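Local coordinates for protein putative adhesin (Bacteroides thetaiotaomicron, PDB 4QDG) that is a putative outer-membrane lipoprotein of the FimB/Mfa2 family that probably anchors or takes part in assembling fimbrillin-type pili used in adhesion, at residues A[9-14]-A[135-140]; A[86-91]-A[122-127]; A[102-107]-A[181-186]; A[197-202]-A[216-221]; A[250-255]-A[279-284]. All coordinates share one frame; numbering follows the deposited sequence.

Contact 1. Residues A[9-14]-A[135-140]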
# COMPACT_ATOMS: atom_id res chain seq x y z
N ALA A 9 43.14 13.52 10.65
CA ALA A 9 42.81 12.27 9.98
C ALA A 9 42.75 12.36 8.44
O ALA A 9 42.64 13.47 7.91
CB ALA A 9 41.45 11.79 10.50
N PRO A 10 42.75 11.20 7.71
CA PRO A 10 42.53 11.27 6.26
C PRO A 10 41.08 11.70 5.99
O PRO A 10 40.23 11.71 6.88
CB PRO A 10 42.78 9.82 5.80
CG PRO A 10 42.31 9.00 6.96
CD PRO A 10 42.84 9.79 8.16
N CYS A 11 40.83 12.05 4.76
CA CYS A 11 39.57 12.53 4.27
C CYS A 11 38.37 11.67 4.72
O CYS A 11 38.45 10.45 4.58
CB CYS A 11 39.66 12.59 2.75
SG CYS A 11 38.25 13.38 1.97
N PRO A 12 37.23 12.28 5.20
CA PRO A 12 36.03 11.48 5.50
C PRO A 12 35.60 10.63 4.29
O PRO A 12 35.78 11.02 3.13
CB PRO A 12 34.96 12.54 5.84
CG PRO A 12 35.73 13.72 6.25
CD PRO A 12 36.96 13.71 5.41
N HIS A 13 35.07 9.45 4.56
CA HIS A 13 34.72 8.52 3.51
C HIS A 13 33.37 7.82 3.78
O HIS A 13 33.09 7.44 4.92
CB HIS A 13 35.85 7.48 3.40
CG HIS A 13 35.80 6.67 2.15
ND1 HIS A 13 36.42 7.10 1.00
CD2 HIS A 13 35.23 5.47 1.91
CE1 HIS A 13 36.21 6.16 0.10
NE2 HIS A 13 35.49 5.16 0.61
N GLY A 14 32.56 7.68 2.74
CA GLY A 14 31.28 6.99 2.84
C GLY A 14 30.25 7.34 1.79
O GLY A 14 30.58 7.53 0.62
N THR A 135 31.20 3.59 -1.93
CA THR A 135 31.58 4.76 -1.13
C THR A 135 32.57 5.62 -1.89
O THR A 135 33.23 5.15 -2.82
CB THR A 135 32.22 4.31 0.19
OG1 THR A 135 33.39 3.54 -0.10
CG2 THR A 135 31.25 3.55 1.08
N ALA A 136 32.71 6.87 -1.46
CA ALA A 136 33.67 7.79 -2.03
C ALA A 136 34.25 8.69 -0.94
O ALA A 136 33.68 8.78 0.15
CB ALA A 136 33.02 8.64 -3.12
N ASP A 137 35.40 9.31 -1.24
CA ASP A 137 35.98 10.33 -0.39
C ASP A 137 35.03 11.51 -0.39
O ASP A 137 34.54 11.89 -1.46
CB ASP A 137 37.36 10.75 -0.91
CG ASP A 137 38.47 9.77 -0.58
OD1 ASP A 137 38.32 8.99 0.39
OD2 ASP A 137 39.51 9.81 -1.27
N LEU A 138 34.68 12.03 0.80
CA LEU A 138 33.74 13.13 0.99
C LEU A 138 32.31 12.77 0.55
O LEU A 138 31.54 13.65 0.10
CB LEU A 138 34.22 14.41 0.29
CG LEU A 138 34.34 15.64 1.18
CD1 LEU A 138 35.16 15.36 2.44
CD2 LEU A 138 34.90 16.79 0.39
N TYR A 139 31.96 11.47 0.74
CA TYR A 139 30.66 10.83 0.56
C TYR A 139 30.11 10.84 -0.87
O TYR A 139 29.82 11.91 -1.42
CB TYR A 139 29.57 11.40 1.53
CG TYR A 139 30.07 11.61 2.95
CD1 TYR A 139 30.17 10.54 3.84
CD2 TYR A 139 30.56 12.85 3.37
CE1 TYR A 139 30.73 10.70 5.11
CE2 TYR A 139 31.12 13.02 4.63
CZ TYR A 139 31.18 11.95 5.51
OH TYR A 139 31.68 12.13 6.76
N SER A 140 29.91 9.64 -1.45
CA SER A 140 29.27 9.48 -2.75
C SER A 140 27.79 9.74 -2.56
O SER A 140 27.27 9.48 -1.48
CB SER A 140 29.48 8.08 -3.32
OG SER A 140 29.07 7.10 -2.38

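Contact 2. Residues A[86-91]-A[122-127]. With MG (magnesium ion), chain C.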
# COMPACT_ATOMS: atom_id res chain seq x y z
N CYS A 86 8.23 4.22 13.72
CA CYS A 86 7.41 4.92 14.72
C CYS A 86 6.38 4.00 15.39
O CYS A 86 6.17 2.86 14.95
CB CYS A 86 6.76 6.18 14.14
SG CYS A 86 5.32 5.88 13.09
N ASN A 87 5.78 4.48 16.50
CA ASN A 87 4.78 3.76 17.30
C ASN A 87 3.45 3.53 16.55
O ASN A 87 2.69 2.63 16.92
CB ASN A 87 4.53 4.50 18.64
CG ASN A 87 4.16 5.97 18.51
OD1 ASN A 87 4.94 6.80 18.04
ND2 ASN A 87 2.98 6.33 18.99
N LYS A 88 3.18 4.32 15.48
CA LYS A 88 1.96 4.21 14.65
C LYS A 88 1.97 2.96 13.74
O LYS A 88 0.91 2.53 13.29
CB LYS A 88 1.77 5.46 13.77
CG LYS A 88 1.76 6.81 14.47
CD LYS A 88 1.84 7.91 13.41
CE LYS A 88 2.15 9.26 14.00
NZ LYS A 88 2.33 10.30 12.95
N SER A 89 3.18 2.40 13.46
CA SER A 89 3.45 1.27 12.57
C SER A 89 2.42 0.12 12.62
O SER A 89 1.95 -0.28 13.69
CB SER A 89 4.83 0.70 12.84
OG SER A 89 5.17 -0.18 11.77
N SER A 90 2.11 -0.42 11.45
CA SER A 90 1.20 -1.55 11.30
C SER A 90 1.98 -2.86 10.97
O SER A 90 1.43 -3.95 11.07
CB SER A 90 0.17 -1.25 10.21
OG SER A 90 -0.57 -0.09 10.55
N PHE A 91 3.27 -2.73 10.58
CA PHE A 91 4.08 -3.88 10.18
C PHE A 91 5.29 -4.10 11.10
O PHE A 91 5.66 -3.22 11.88
CB PHE A 91 4.53 -3.72 8.72
CG PHE A 91 3.42 -3.73 7.69
CD1 PHE A 91 2.61 -2.61 7.49
CD2 PHE A 91 3.20 -4.85 6.90
CE1 PHE A 91 1.58 -2.63 6.56
CE2 PHE A 91 2.17 -4.86 5.95
CZ PHE A 91 1.38 -3.75 5.78
N ASN A 122 -7.11 0.79 10.00
CA ASN A 122 -6.61 1.73 8.99
C ASN A 122 -5.07 1.70 9.10
O ASN A 122 -4.51 2.24 10.05
CB ASN A 122 -7.20 3.13 9.20
CG ASN A 122 -6.85 4.11 8.12
OD1 ASN A 122 -6.29 3.75 7.08
ND2 ASN A 122 -7.23 5.35 8.30
N LEU A 123 -4.42 0.98 8.17
CA LEU A 123 -2.99 0.70 8.22
C LEU A 123 -2.14 1.92 7.96
O LEU A 123 -2.43 2.73 7.08
CB LEU A 123 -2.58 -0.44 7.24
CG LEU A 123 -3.42 -1.74 7.23
CD1 LEU A 123 -2.93 -2.69 6.15
CD2 LEU A 123 -3.43 -2.43 8.60
N HIS A 124 -1.06 2.01 8.75
CA HIS A 124 -0.03 3.05 8.63
C HIS A 124 0.78 2.72 7.37
O HIS A 124 1.15 1.56 7.17
CB HIS A 124 0.84 3.06 9.91
CG HIS A 124 1.88 4.14 10.00
ND1 HIS A 124 1.54 5.49 10.08
CD2 HIS A 124 3.23 4.04 10.13
CE1 HIS A 124 2.68 6.15 10.19
NE2 HIS A 124 3.72 5.32 10.22
N GLY A 125 1.01 3.71 6.52
CA GLY A 125 1.76 3.57 5.27
C GLY A 125 3.05 2.78 5.42
O GLY A 125 3.79 2.96 6.39
N LEU A 126 3.28 1.83 4.50
CA LEU A 126 4.50 1.04 4.47
C LEU A 126 5.21 1.36 3.17
O LEU A 126 4.60 1.29 2.11
CB LEU A 126 4.24 -0.48 4.64
CG LEU A 126 5.49 -1.37 4.65
CD1 LEU A 126 6.32 -1.14 5.92
CD2 LEU A 126 5.12 -2.83 4.49
N TYR A 127 6.47 1.78 3.28
CA TYR A 127 7.29 2.18 2.13
C TYR A 127 8.56 1.36 2.07
O TYR A 127 9.04 0.88 3.09
CB TYR A 127 7.60 3.69 2.17
CG TYR A 127 6.36 4.56 2.16
CD1 TYR A 127 5.65 4.81 3.33
CD2 TYR A 127 5.90 5.15 0.99
CE1 TYR A 127 4.49 5.59 3.33
CE2 TYR A 127 4.78 5.99 0.98
CZ TYR A 127 4.06 6.18 2.15
OH TYR A 127 2.94 6.98 2.17
MG MG C . 5.54 6.23 11.03
O HOH W 1 -2.83 0.38 11.96
O HOH W 2 3.11 0.61 9.00

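Contact 3. Residues A[102-107]-A[181-186]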
# COMPACT_ATOMS: atom_id res chain seq x y z
N GLY A 102 21.37 -11.36 7.29
CA GLY A 102 21.78 -10.83 6.00
C GLY A 102 20.64 -10.29 5.16
O GLY A 102 19.46 -10.50 5.47
N TYR A 103 21.01 -9.60 4.06
CA TYR A 103 20.09 -9.00 3.09
C TYR A 103 18.92 -9.92 2.73
O TYR A 103 17.77 -9.49 2.84
CB TYR A 103 20.86 -8.58 1.82
CG TYR A 103 20.00 -8.16 0.64
CD1 TYR A 103 19.03 -7.17 0.78
CD2 TYR A 103 20.24 -8.66 -0.63
CE1 TYR A 103 18.25 -6.77 -0.31
CE2 TYR A 103 19.49 -8.25 -1.73
CZ TYR A 103 18.49 -7.31 -1.56
OH TYR A 103 17.75 -6.93 -2.65
N THR A 104 19.21 -11.18 2.39
CA THR A 104 18.21 -12.14 1.91
C THR A 104 17.42 -12.83 3.06
O THR A 104 16.48 -13.58 2.78
CB THR A 104 18.87 -13.17 0.97
OG1 THR A 104 19.82 -13.94 1.68
CG2 THR A 104 19.52 -12.52 -0.25
N ASP A 105 17.73 -12.52 4.33
CA ASP A 105 17.05 -13.11 5.48
C ASP A 105 15.94 -12.21 6.04
O ASP A 105 15.17 -12.63 6.91
CB ASP A 105 18.08 -13.46 6.58
CG ASP A 105 19.14 -14.45 6.11
OD1 ASP A 105 18.76 -15.48 5.51
OD2 ASP A 105 20.34 -14.17 6.30
N LEU A 106 15.83 -11.00 5.54
CA LEU A 106 14.80 -10.13 6.05
C LEU A 106 13.42 -10.41 5.42
O LEU A 106 13.27 -10.70 4.23
CB LEU A 106 15.19 -8.66 5.87
CG LEU A 106 14.40 -7.62 6.67
CD1 LEU A 106 14.21 -8.03 8.15
CD2 LEU A 106 15.08 -6.30 6.56
N GLN A 107 12.42 -10.37 6.31
CA GLN A 107 11.01 -10.45 6.08
C GLN A 107 10.33 -9.36 6.89
O GLN A 107 10.83 -9.01 7.97
CB GLN A 107 10.45 -11.82 6.49
CG GLN A 107 10.89 -12.94 5.57
CD GLN A 107 10.25 -14.25 5.89
OE1 GLN A 107 9.45 -14.40 6.82
NE2 GLN A 107 10.61 -15.26 5.13
N PHE A 181 6.08 -10.12 3.46
CA PHE A 181 7.00 -9.68 2.41
C PHE A 181 8.36 -10.35 2.54
O PHE A 181 8.89 -10.42 3.65
CB PHE A 181 7.21 -8.15 2.45
CG PHE A 181 6.00 -7.31 2.16
CD1 PHE A 181 5.13 -6.93 3.19
CD2 PHE A 181 5.75 -6.83 0.88
CE1 PHE A 181 4.02 -6.13 2.92
CE2 PHE A 181 4.65 -6.01 0.61
CZ PHE A 181 3.80 -5.65 1.64
N SER A 182 8.97 -10.78 1.42
CA SER A 182 10.35 -11.26 1.43
C SER A 182 11.27 -10.04 1.33
O SER A 182 10.77 -8.91 1.18
CB SER A 182 10.64 -12.27 0.31
OG SER A 182 10.21 -11.82 -0.96
N TYR A 183 12.60 -10.26 1.33
CA TYR A 183 13.64 -9.24 1.31
C TYR A 183 13.54 -8.29 0.11
O TYR A 183 13.94 -7.14 0.24
CB TYR A 183 15.04 -9.90 1.36
CG TYR A 183 15.42 -10.68 0.12
CD1 TYR A 183 15.08 -12.03 -0.02
CD2 TYR A 183 16.14 -10.08 -0.91
CE1 TYR A 183 15.43 -12.76 -1.17
CE2 TYR A 183 16.48 -10.78 -2.07
CZ TYR A 183 16.15 -12.12 -2.19
OH TYR A 183 16.53 -12.78 -3.34
N ASP A 184 13.06 -8.78 -1.04
CA ASP A 184 12.96 -8.02 -2.28
C ASP A 184 11.59 -7.35 -2.46
O ASP A 184 11.27 -6.91 -3.56
CB ASP A 184 13.26 -8.95 -3.48
CG ASP A 184 12.38 -10.20 -3.59
OD1 ASP A 184 11.56 -10.43 -2.69
OD2 ASP A 184 12.47 -10.90 -4.62
N ASN A 185 10.80 -7.27 -1.36
CA ASN A 185 9.49 -6.66 -1.28
C ASN A 185 8.39 -7.50 -2.00
O ASN A 185 7.22 -7.08 -2.05
CB ASN A 185 9.49 -5.20 -1.79
CG ASN A 185 8.39 -4.39 -1.20
OD1 ASN A 185 8.15 -4.41 0.02
ND2 ASN A 185 7.68 -3.70 -2.07
N ASN A 186 8.75 -8.70 -2.51
CA ASN A 186 7.74 -9.56 -3.11
C ASN A 186 6.90 -10.23 -1.99
O ASN A 186 7.37 -10.36 -0.85
CB ASN A 186 8.43 -10.64 -3.99
CG ASN A 186 7.48 -11.41 -4.92
OD1 ASN A 186 6.29 -11.06 -5.09
ND2 ASN A 186 7.97 -12.48 -5.55
O HOH W 3 13.19 -13.15 2.67

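Contact 4. Residues A[197-202]-A[216-221]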
# COMPACT_ATOMS: atom_id res chain seq x y z
N PRO A 197 -13.86 -3.33 6.91
CA PRO A 197 -13.72 -1.86 6.87
C PRO A 197 -13.30 -1.20 8.18
O PRO A 197 -13.73 -1.60 9.27
CB PRO A 197 -15.11 -1.39 6.47
CG PRO A 197 -15.73 -2.58 5.78
CD PRO A 197 -15.26 -3.73 6.59
N TRP A 198 -12.45 -0.18 8.06
CA TRP A 198 -11.98 0.67 9.15
C TRP A 198 -12.99 1.84 9.31
O TRP A 198 -13.04 2.48 10.35
CB TRP A 198 -10.53 1.17 8.92
CG TRP A 198 -10.31 2.03 7.71
CD1 TRP A 198 -9.88 1.62 6.49
CD2 TRP A 198 -10.45 3.46 7.63
NE1 TRP A 198 -9.69 2.70 5.67
CE2 TRP A 198 -10.08 3.84 6.32
CE3 TRP A 198 -10.80 4.47 8.55
CZ2 TRP A 198 -10.12 5.17 5.88
CZ3 TRP A 198 -10.83 5.79 8.11
CH2 TRP A 198 -10.52 6.13 6.78
N ALA A 199 -13.79 2.10 8.27
CA ALA A 199 -14.85 3.10 8.20
C ALA A 199 -15.96 2.59 7.30
O ALA A 199 -15.68 1.91 6.32
CB ALA A 199 -14.32 4.43 7.69
N GLN A 200 -17.20 2.85 7.68
CA GLN A 200 -18.41 2.44 6.96
C GLN A 200 -19.54 3.40 7.34
O GLN A 200 -19.59 3.86 8.48
CB GLN A 200 -18.76 0.99 7.32
CG GLN A 200 -19.99 0.40 6.61
CD GLN A 200 -20.13 -1.08 6.81
OE1 GLN A 200 -19.17 -1.78 7.13
NE2 GLN A 200 -21.32 -1.60 6.57
N GLY A 201 -20.39 3.72 6.39
CA GLY A 201 -21.50 4.64 6.62
C GLY A 201 -22.25 4.97 5.35
O GLY A 201 -22.26 4.21 4.38
N GLN A 202 -22.88 6.14 5.37
CA GLN A 202 -23.62 6.66 4.26
C GLN A 202 -23.01 7.98 3.82
O GLN A 202 -22.41 8.70 4.63
CB GLN A 202 -25.11 6.82 4.62
CG GLN A 202 -25.88 5.50 4.63
CD GLN A 202 -27.33 5.64 5.02
OE1 GLN A 202 -27.67 6.32 5.98
NE2 GLN A 202 -28.20 4.98 4.30
N VAL A 216 -25.81 7.05 -0.63
CA VAL A 216 -25.08 5.85 -0.96
C VAL A 216 -24.50 5.25 0.32
O VAL A 216 -24.35 5.94 1.33
CB VAL A 216 -23.98 6.14 -2.04
CG1 VAL A 216 -24.58 6.81 -3.26
CG2 VAL A 216 -22.84 6.97 -1.49
N ALA A 217 -24.15 3.98 0.25
CA ALA A 217 -23.45 3.25 1.30
C ALA A 217 -21.98 3.23 0.95
O ALA A 217 -21.62 3.13 -0.24
CB ALA A 217 -24.01 1.82 1.40
N TYR A 218 -21.10 3.31 1.94
CA TYR A 218 -19.67 3.23 1.66
C TYR A 218 -18.99 2.42 2.73
O TYR A 218 -19.48 2.37 3.86
CB TYR A 218 -19.00 4.62 1.52
CG TYR A 218 -18.75 5.32 2.83
CD1 TYR A 218 -17.58 5.09 3.55
CD2 TYR A 218 -19.67 6.22 3.35
CE1 TYR A 218 -17.35 5.71 4.79
CE2 TYR A 218 -19.46 6.85 4.58
CZ TYR A 218 -18.30 6.58 5.30
OH TYR A 218 -18.09 7.19 6.51
N ALA A 219 -17.85 1.82 2.37
CA ALA A 219 -16.93 1.10 3.23
C ALA A 219 -15.48 1.39 2.78
O ALA A 219 -15.16 1.31 1.59
CB ALA A 219 -17.19 -0.39 3.18
N GLU A 220 -14.62 1.75 3.73
CA GLU A 220 -13.22 2.00 3.48
C GLU A 220 -12.42 0.82 4.02
O GLU A 220 -12.55 0.48 5.20
CB GLU A 220 -12.78 3.30 4.11
CG GLU A 220 -13.61 4.49 3.67
CD GLU A 220 -12.88 5.60 2.94
OE1 GLU A 220 -11.75 5.38 2.45
OE2 GLU A 220 -13.44 6.72 2.87
N LEU A 221 -11.63 0.16 3.16
CA LEU A 221 -10.81 -0.98 3.56
C LEU A 221 -9.35 -0.65 3.28
O LEU A 221 -9.02 -0.08 2.24
CB LEU A 221 -11.25 -2.26 2.80
CG LEU A 221 -12.65 -2.77 3.06
CD1 LEU A 221 -13.52 -2.53 1.84
CD2 LEU A 221 -12.59 -4.23 3.42

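Contact 5. Residues A[250-255]-A[279-284]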
# COMPACT_ATOMS: atom_id res chain seq x y z
N ILE A 250 -15.96 -10.55 -6.49
CA ILE A 250 -15.17 -10.37 -7.70
C ILE A 250 -13.68 -10.53 -7.48
O ILE A 250 -13.19 -10.26 -6.38
CB ILE A 250 -15.45 -8.92 -8.24
CG1 ILE A 250 -15.09 -7.82 -7.19
CG2 ILE A 250 -16.89 -8.76 -8.75
CD1 ILE A 250 -14.54 -6.59 -7.71
N PRO A 251 -12.93 -10.86 -8.55
CA PRO A 251 -11.46 -10.82 -8.43
C PRO A 251 -11.05 -9.34 -8.53
O PRO A 251 -11.06 -8.73 -9.60
CB PRO A 251 -10.98 -11.70 -9.60
CG PRO A 251 -12.15 -11.81 -10.54
CD PRO A 251 -13.35 -11.19 -9.93
N LEU A 252 -10.79 -8.76 -7.36
CA LEU A 252 -10.45 -7.36 -7.13
C LEU A 252 -9.37 -6.80 -8.09
O LEU A 252 -9.56 -5.71 -8.62
CB LEU A 252 -10.01 -7.16 -5.66
CG LEU A 252 -9.48 -5.77 -5.24
CD1 LEU A 252 -10.54 -4.66 -5.40
CD2 LEU A 252 -9.04 -5.80 -3.81
N ILE A 253 -8.26 -7.53 -8.31
CA ILE A 253 -7.14 -7.07 -9.11
C ILE A 253 -7.53 -6.94 -10.61
O ILE A 253 -7.24 -5.91 -11.24
CB ILE A 253 -5.88 -7.93 -8.87
CG1 ILE A 253 -5.40 -7.68 -7.43
CG2 ILE A 253 -4.79 -7.60 -9.89
CD1 ILE A 253 -4.06 -7.90 -7.14
N ASN A 254 -8.26 -7.93 -11.12
CA ASN A 254 -8.78 -7.94 -12.48
C ASN A 254 -9.68 -6.75 -12.77
O ASN A 254 -9.60 -6.17 -13.84
CB ASN A 254 -9.58 -9.23 -12.74
CG ASN A 254 -8.74 -10.48 -12.78
OD1 ASN A 254 -7.58 -10.52 -12.36
ND2 ASN A 254 -9.35 -11.55 -13.22
N TYR A 255 -10.53 -6.38 -11.79
CA TYR A 255 -11.47 -5.27 -11.90
C TYR A 255 -10.70 -3.96 -11.91
O TYR A 255 -10.95 -3.16 -12.78
CB TYR A 255 -12.54 -5.33 -10.78
CG TYR A 255 -13.74 -6.15 -11.19
CD1 TYR A 255 -13.64 -7.53 -11.40
CD2 TYR A 255 -14.96 -5.54 -11.48
CE1 TYR A 255 -14.72 -8.28 -11.85
CE2 TYR A 255 -16.04 -6.27 -11.97
CZ TYR A 255 -15.92 -7.65 -12.13
OH TYR A 255 -17.01 -8.38 -12.55
N TRP A 279 -7.97 4.06 -3.92
CA TRP A 279 -8.92 3.45 -4.85
C TRP A 279 -10.34 3.68 -4.43
O TRP A 279 -10.64 3.70 -3.23
CB TRP A 279 -8.67 1.94 -4.90
CG TRP A 279 -7.25 1.52 -5.18
CD1 TRP A 279 -6.28 1.23 -4.26
CD2 TRP A 279 -6.68 1.26 -6.47
NE1 TRP A 279 -5.13 0.84 -4.90
CE2 TRP A 279 -5.34 0.84 -6.25
CE3 TRP A 279 -7.15 1.38 -7.79
CZ2 TRP A 279 -4.48 0.51 -7.31
CZ3 TRP A 279 -6.30 1.06 -8.84
CH2 TRP A 279 -4.98 0.63 -8.59
N SER A 280 -11.24 3.80 -5.40
CA SER A 280 -12.66 3.93 -5.12
C SER A 280 -13.44 3.16 -6.16
O SER A 280 -13.05 3.12 -7.33
CB SER A 280 -13.12 5.38 -5.01
OG SER A 280 -13.06 6.10 -6.23
N MSE A 281 -14.47 2.44 -5.71
CA MSE A 281 -15.26 1.62 -6.61
C MSE A 281 -16.74 1.78 -6.31
O MSE A 281 -17.17 1.51 -5.20
CB MSE A 281 -14.87 0.15 -6.49
CG MSE A 281 -13.41 -0.13 -6.72
SE MSE A 281 -13.06 -2.03 -6.43
CE MSE A 281 -13.72 -2.72 -8.15
N ILE A 282 -17.50 2.19 -7.32
CA ILE A 282 -18.94 2.37 -7.18
C ILE A 282 -19.65 1.25 -7.92
O ILE A 282 -19.46 1.07 -9.12
CB ILE A 282 -19.44 3.77 -7.66
CG1 ILE A 282 -18.65 4.90 -6.95
CG2 ILE A 282 -20.95 3.89 -7.41
CD1 ILE A 282 -18.85 6.26 -7.55
N PHE A 283 -20.47 0.49 -7.17
CA PHE A 283 -21.30 -0.57 -7.70
C PHE A 283 -22.75 -0.07 -7.69
O PHE A 283 -23.21 0.49 -6.69
CB PHE A 283 -21.13 -1.87 -6.88
CG PHE A 283 -19.74 -2.47 -6.93
CD1 PHE A 283 -18.75 -2.04 -6.06
CD2 PHE A 283 -19.44 -3.50 -7.81
CE1 PHE A 283 -17.46 -2.59 -6.10
CE2 PHE A 283 -18.16 -4.05 -7.85
CZ PHE A 283 -17.18 -3.60 -6.99
N PHE A 284 -23.46 -0.25 -8.81
CA PHE A 284 -24.85 0.21 -8.92
C PHE A 284 -25.80 -0.95 -8.63
O PHE A 284 -25.56 -2.08 -9.08
CB PHE A 284 -25.13 0.87 -10.28
CG PHE A 284 -24.25 2.08 -10.46
CD1 PHE A 284 -24.63 3.32 -9.94
CD2 PHE A 284 -23.02 1.98 -11.10
CE1 PHE A 284 -23.80 4.43 -10.09
CE2 PHE A 284 -22.19 3.08 -11.22
CZ PHE A 284 -22.57 4.30 -10.70

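Contact 1. Residues A[9-14]-A[135-140]
The imidazole of His-13 is gripped at both of its nitrogens by segment 135-140, the end of a strand and the turn after it. ND1 donates to Asp-137 OD1 at 2.7 Å; the acceptor lies near the ring plane, while the nitrogen meets the carboxylate from above its plane, the two flat groups being turned 78° apart. NE2 lies 2.7 Å from Thr-135 OG1, a hydrogen bond in which either atom could be the donor. CG stands anti to the backbone N (chi1 -165°), and the ring beyond it lies against Ala-136, whose carbonyl O sits over one face, toward the rim. Two polar contacts at the edge fix the ring's rotation. The main chains pair as a short antiparallel ladder: His-13 and Asp-137 form a non-hydrogen-bonded pair, and Gly-14 and Ala-136 exchange N-H...O bonds of 3.0 Å each way. Gly-14 O also accepts from Ser-140 N. A type II turn from Ala-136 to Tyr-139 reverses the chain here, and Leu-138 N at its corner donates to Pro-12 O at 2.8 Å. At the apolar end of the contact Leu-138 CD1 touches Cys-11 SG at 3.7 Å, and Pro-12 CB rests 3.4 Å from Tyr-139 OH. Further out, that hydroxyl is hydrogen-bonded with Asp-70 at the end of strand 67-70, and Thr-135 OG1 with Gly-74 N in the loop that follows.

Contact 2. Residues A[86-91]-A[122-127]
A magnesium site joins these two loops: Cys-86 SG and His-124 NE2 bind the modelled ion at 2.1 and 2.2 Å, and Asp-36 and Cys-37 complete the protein ligands. His-124 CG is anti to the backbone N (chi1 -175°), and its ring lies against the turn 86-89. There Lys-88 CB lies over the centre of one ring face, 3.8 Å from the centroid, in a CH-pi contact. The lysine amine makes a weak hydrogen bond with Asp-36, so that its chain spans from ring to metal ligand. The backbone of His-124 is held by Ser-90: His-124 N donates to Ser-90 OG at 2.8 Å, nearly straight at 169°. The type I turn from Cys-86 to Ser-89 carries the sulfur ligand, and the residue after it secures the loop that supplies the imidazole. Two waters fill in the polar bridge, one between Ser-90 OG and Asn-122 O, the other between Ser-90 N and His-124 O. Away from the metal, Leu-126 CD2 sits over the centre of the Phe-91 ring, 3.6 Å from the centroid, and Leu-123 CD1 approaches CZ of the same ring obliquely at 4.5 Å.

Contact 3. Residues A[102-107]-A[181-186]
The ring of Tyr-183 turns its edge to one face of Tyr-103 and offers a face of its own to Thr-104. The two tyrosines form a T-shaped pair, with centroids 5.1 Å apart and planes at 72°; Tyr-183 CD2 comes down toward the rim of the Tyr-103 ring, 3.7 Å from Tyr-103 CZ. Over the face of Tyr-183 lies Thr-104 CA, in a CH-pi contact 3.9 Å from the centroid; the two side chains lie side by side, pointing the same way, with Thr-104 CG2 against CZ and CE2. The contact joins two connections at one end of the small antiparallel sheet formed by strands 91-94, 107-110 and 180-181: the loop entering strand 107-110 and the type I turn, Ser-182 to Asn-185, that leaves strand 180-181. Tyr-183 stands at the second position of that turn, with CG between the backbone N and the carbonyl carbon (chi1 68°). Ser-182 OG braces the turn, donating to Asp-184 OD1 at 2.6 Å. Outside the two segments, the Tyr-103 hydroxyl is hydrogen-bonded with Glu-130, and its ring meets His-77 edge-to-face. Where the strands begin to pair, Gln-107 CA approaches Phe-181 O at 3.2 Å in a CA-H...O contact, and a water accepts from Tyr-183 N while donating a weak bond to Thr-104 O.

Contact 4. Residues A[197-202]-A[216-221]
Gly-201 forms a hollow that the ring of Tyr-218 fills. The phenol lies across the neighbouring strand, with Gly-201 N over the centre of one face and Gln-200 C nearer the rim, while Tyr-218 CE2 reaches to 3.5 Å from Gly-201 C. Its CG stands between the backbone N and the carbonyl carbon (chi1 77°), and the ring beyond it lies over the glycine. On the same face of the sheet, farther along, Trp-198 supplies a flat wall and Glu-220 the bump: Glu-220 CB presses on one indole face, 3.5 Å from both NE1 and CE2, beside Ala-199 CB. The polar ends are satisfied beyond the pair, the indole N-H and Glu-220 OE1 both by Asn-152 and Glu-220 OE2 by a salt bridge to Arg-154, which also makes a cation-pi contact with Tyr-218. On the other face Pro-197 CG nestles 3.7 Å from Ala-219 CB and lies beside Leu-221. The backbones are stitched by Glu-220 N to Ala-199 O at 2.8 Å and by the reciprocal bonds of Gly-201 and Tyr-218, and Trp-198 N donates to Glu-220 O at 2.9 Å. With segment axes 4.6 Å apart and directions 169° apart, this is the regular ladder of an antiparallel beta hairpin, here formed by strands 199-207 and 213-223.

Contact 5. Residues A[250-255]-A[279-284]
Segment 250-255 passes from the end of a strand through Pro-251, at the N-cap position, into helix 252-263, and its backbone stays well clear of strand 279-284, with Tyr-255 CA and Met-281 CA, the closest such pair, 9.5 Å apart. Side chains alone bridge this gap, where the edge strand 246-251 of a four-stranded antiparallel sheet and the helix after it pack on strand 278-285 of another sheet. The selenomethionine, Met-281, enters between three residues: its SE lies 3.8 Å from Leu-252 CD1, while CE reaches Tyr-255 CB at 3.9 Å and Ile-250 CD1 at 4.0 Å. A bend at chi3 (79°) turns CE from the otherwise extended chain toward the last two. Trp-291, in the loop after the strand, and Ile-296 of strand 295-298 pack round the cluster, Trp-291 meeting Phe-283 edge-to-face. Ile-250 CD1 is the shared tip, lying also over a face of the Tyr-255 ring toward its rim; at the edge of the Phe-283 ring, the same methyl approaches CZ at 4.1 Å.

Overall arrangement
Contact 1 is a surface closure near the amino-terminal end of the elongated chain, resting on imidazole and backbone hydrogen bonds, while contact 5, at the other side of the chain's centre, is wholly buried and purely apolar. Contact 4 lies between these extremes in burial, combining a backbone ladder with aromatic packing, about 14 Å from contact 5 centre to centre. Contacts 1, 4 and 5 share strand 140-159, which pairs with strands 127-137, 213-223 and 278-285. Contacts 2 and 3 occupy the middle: they touch through Phe-181, which packs on both Phe-91 and Leu-126, so that the aromatic turn of contact 3 adjoins the metal-binding loops of contact 2. Asn-122 of contact 2 in turn meets Trp-198 of contact 4.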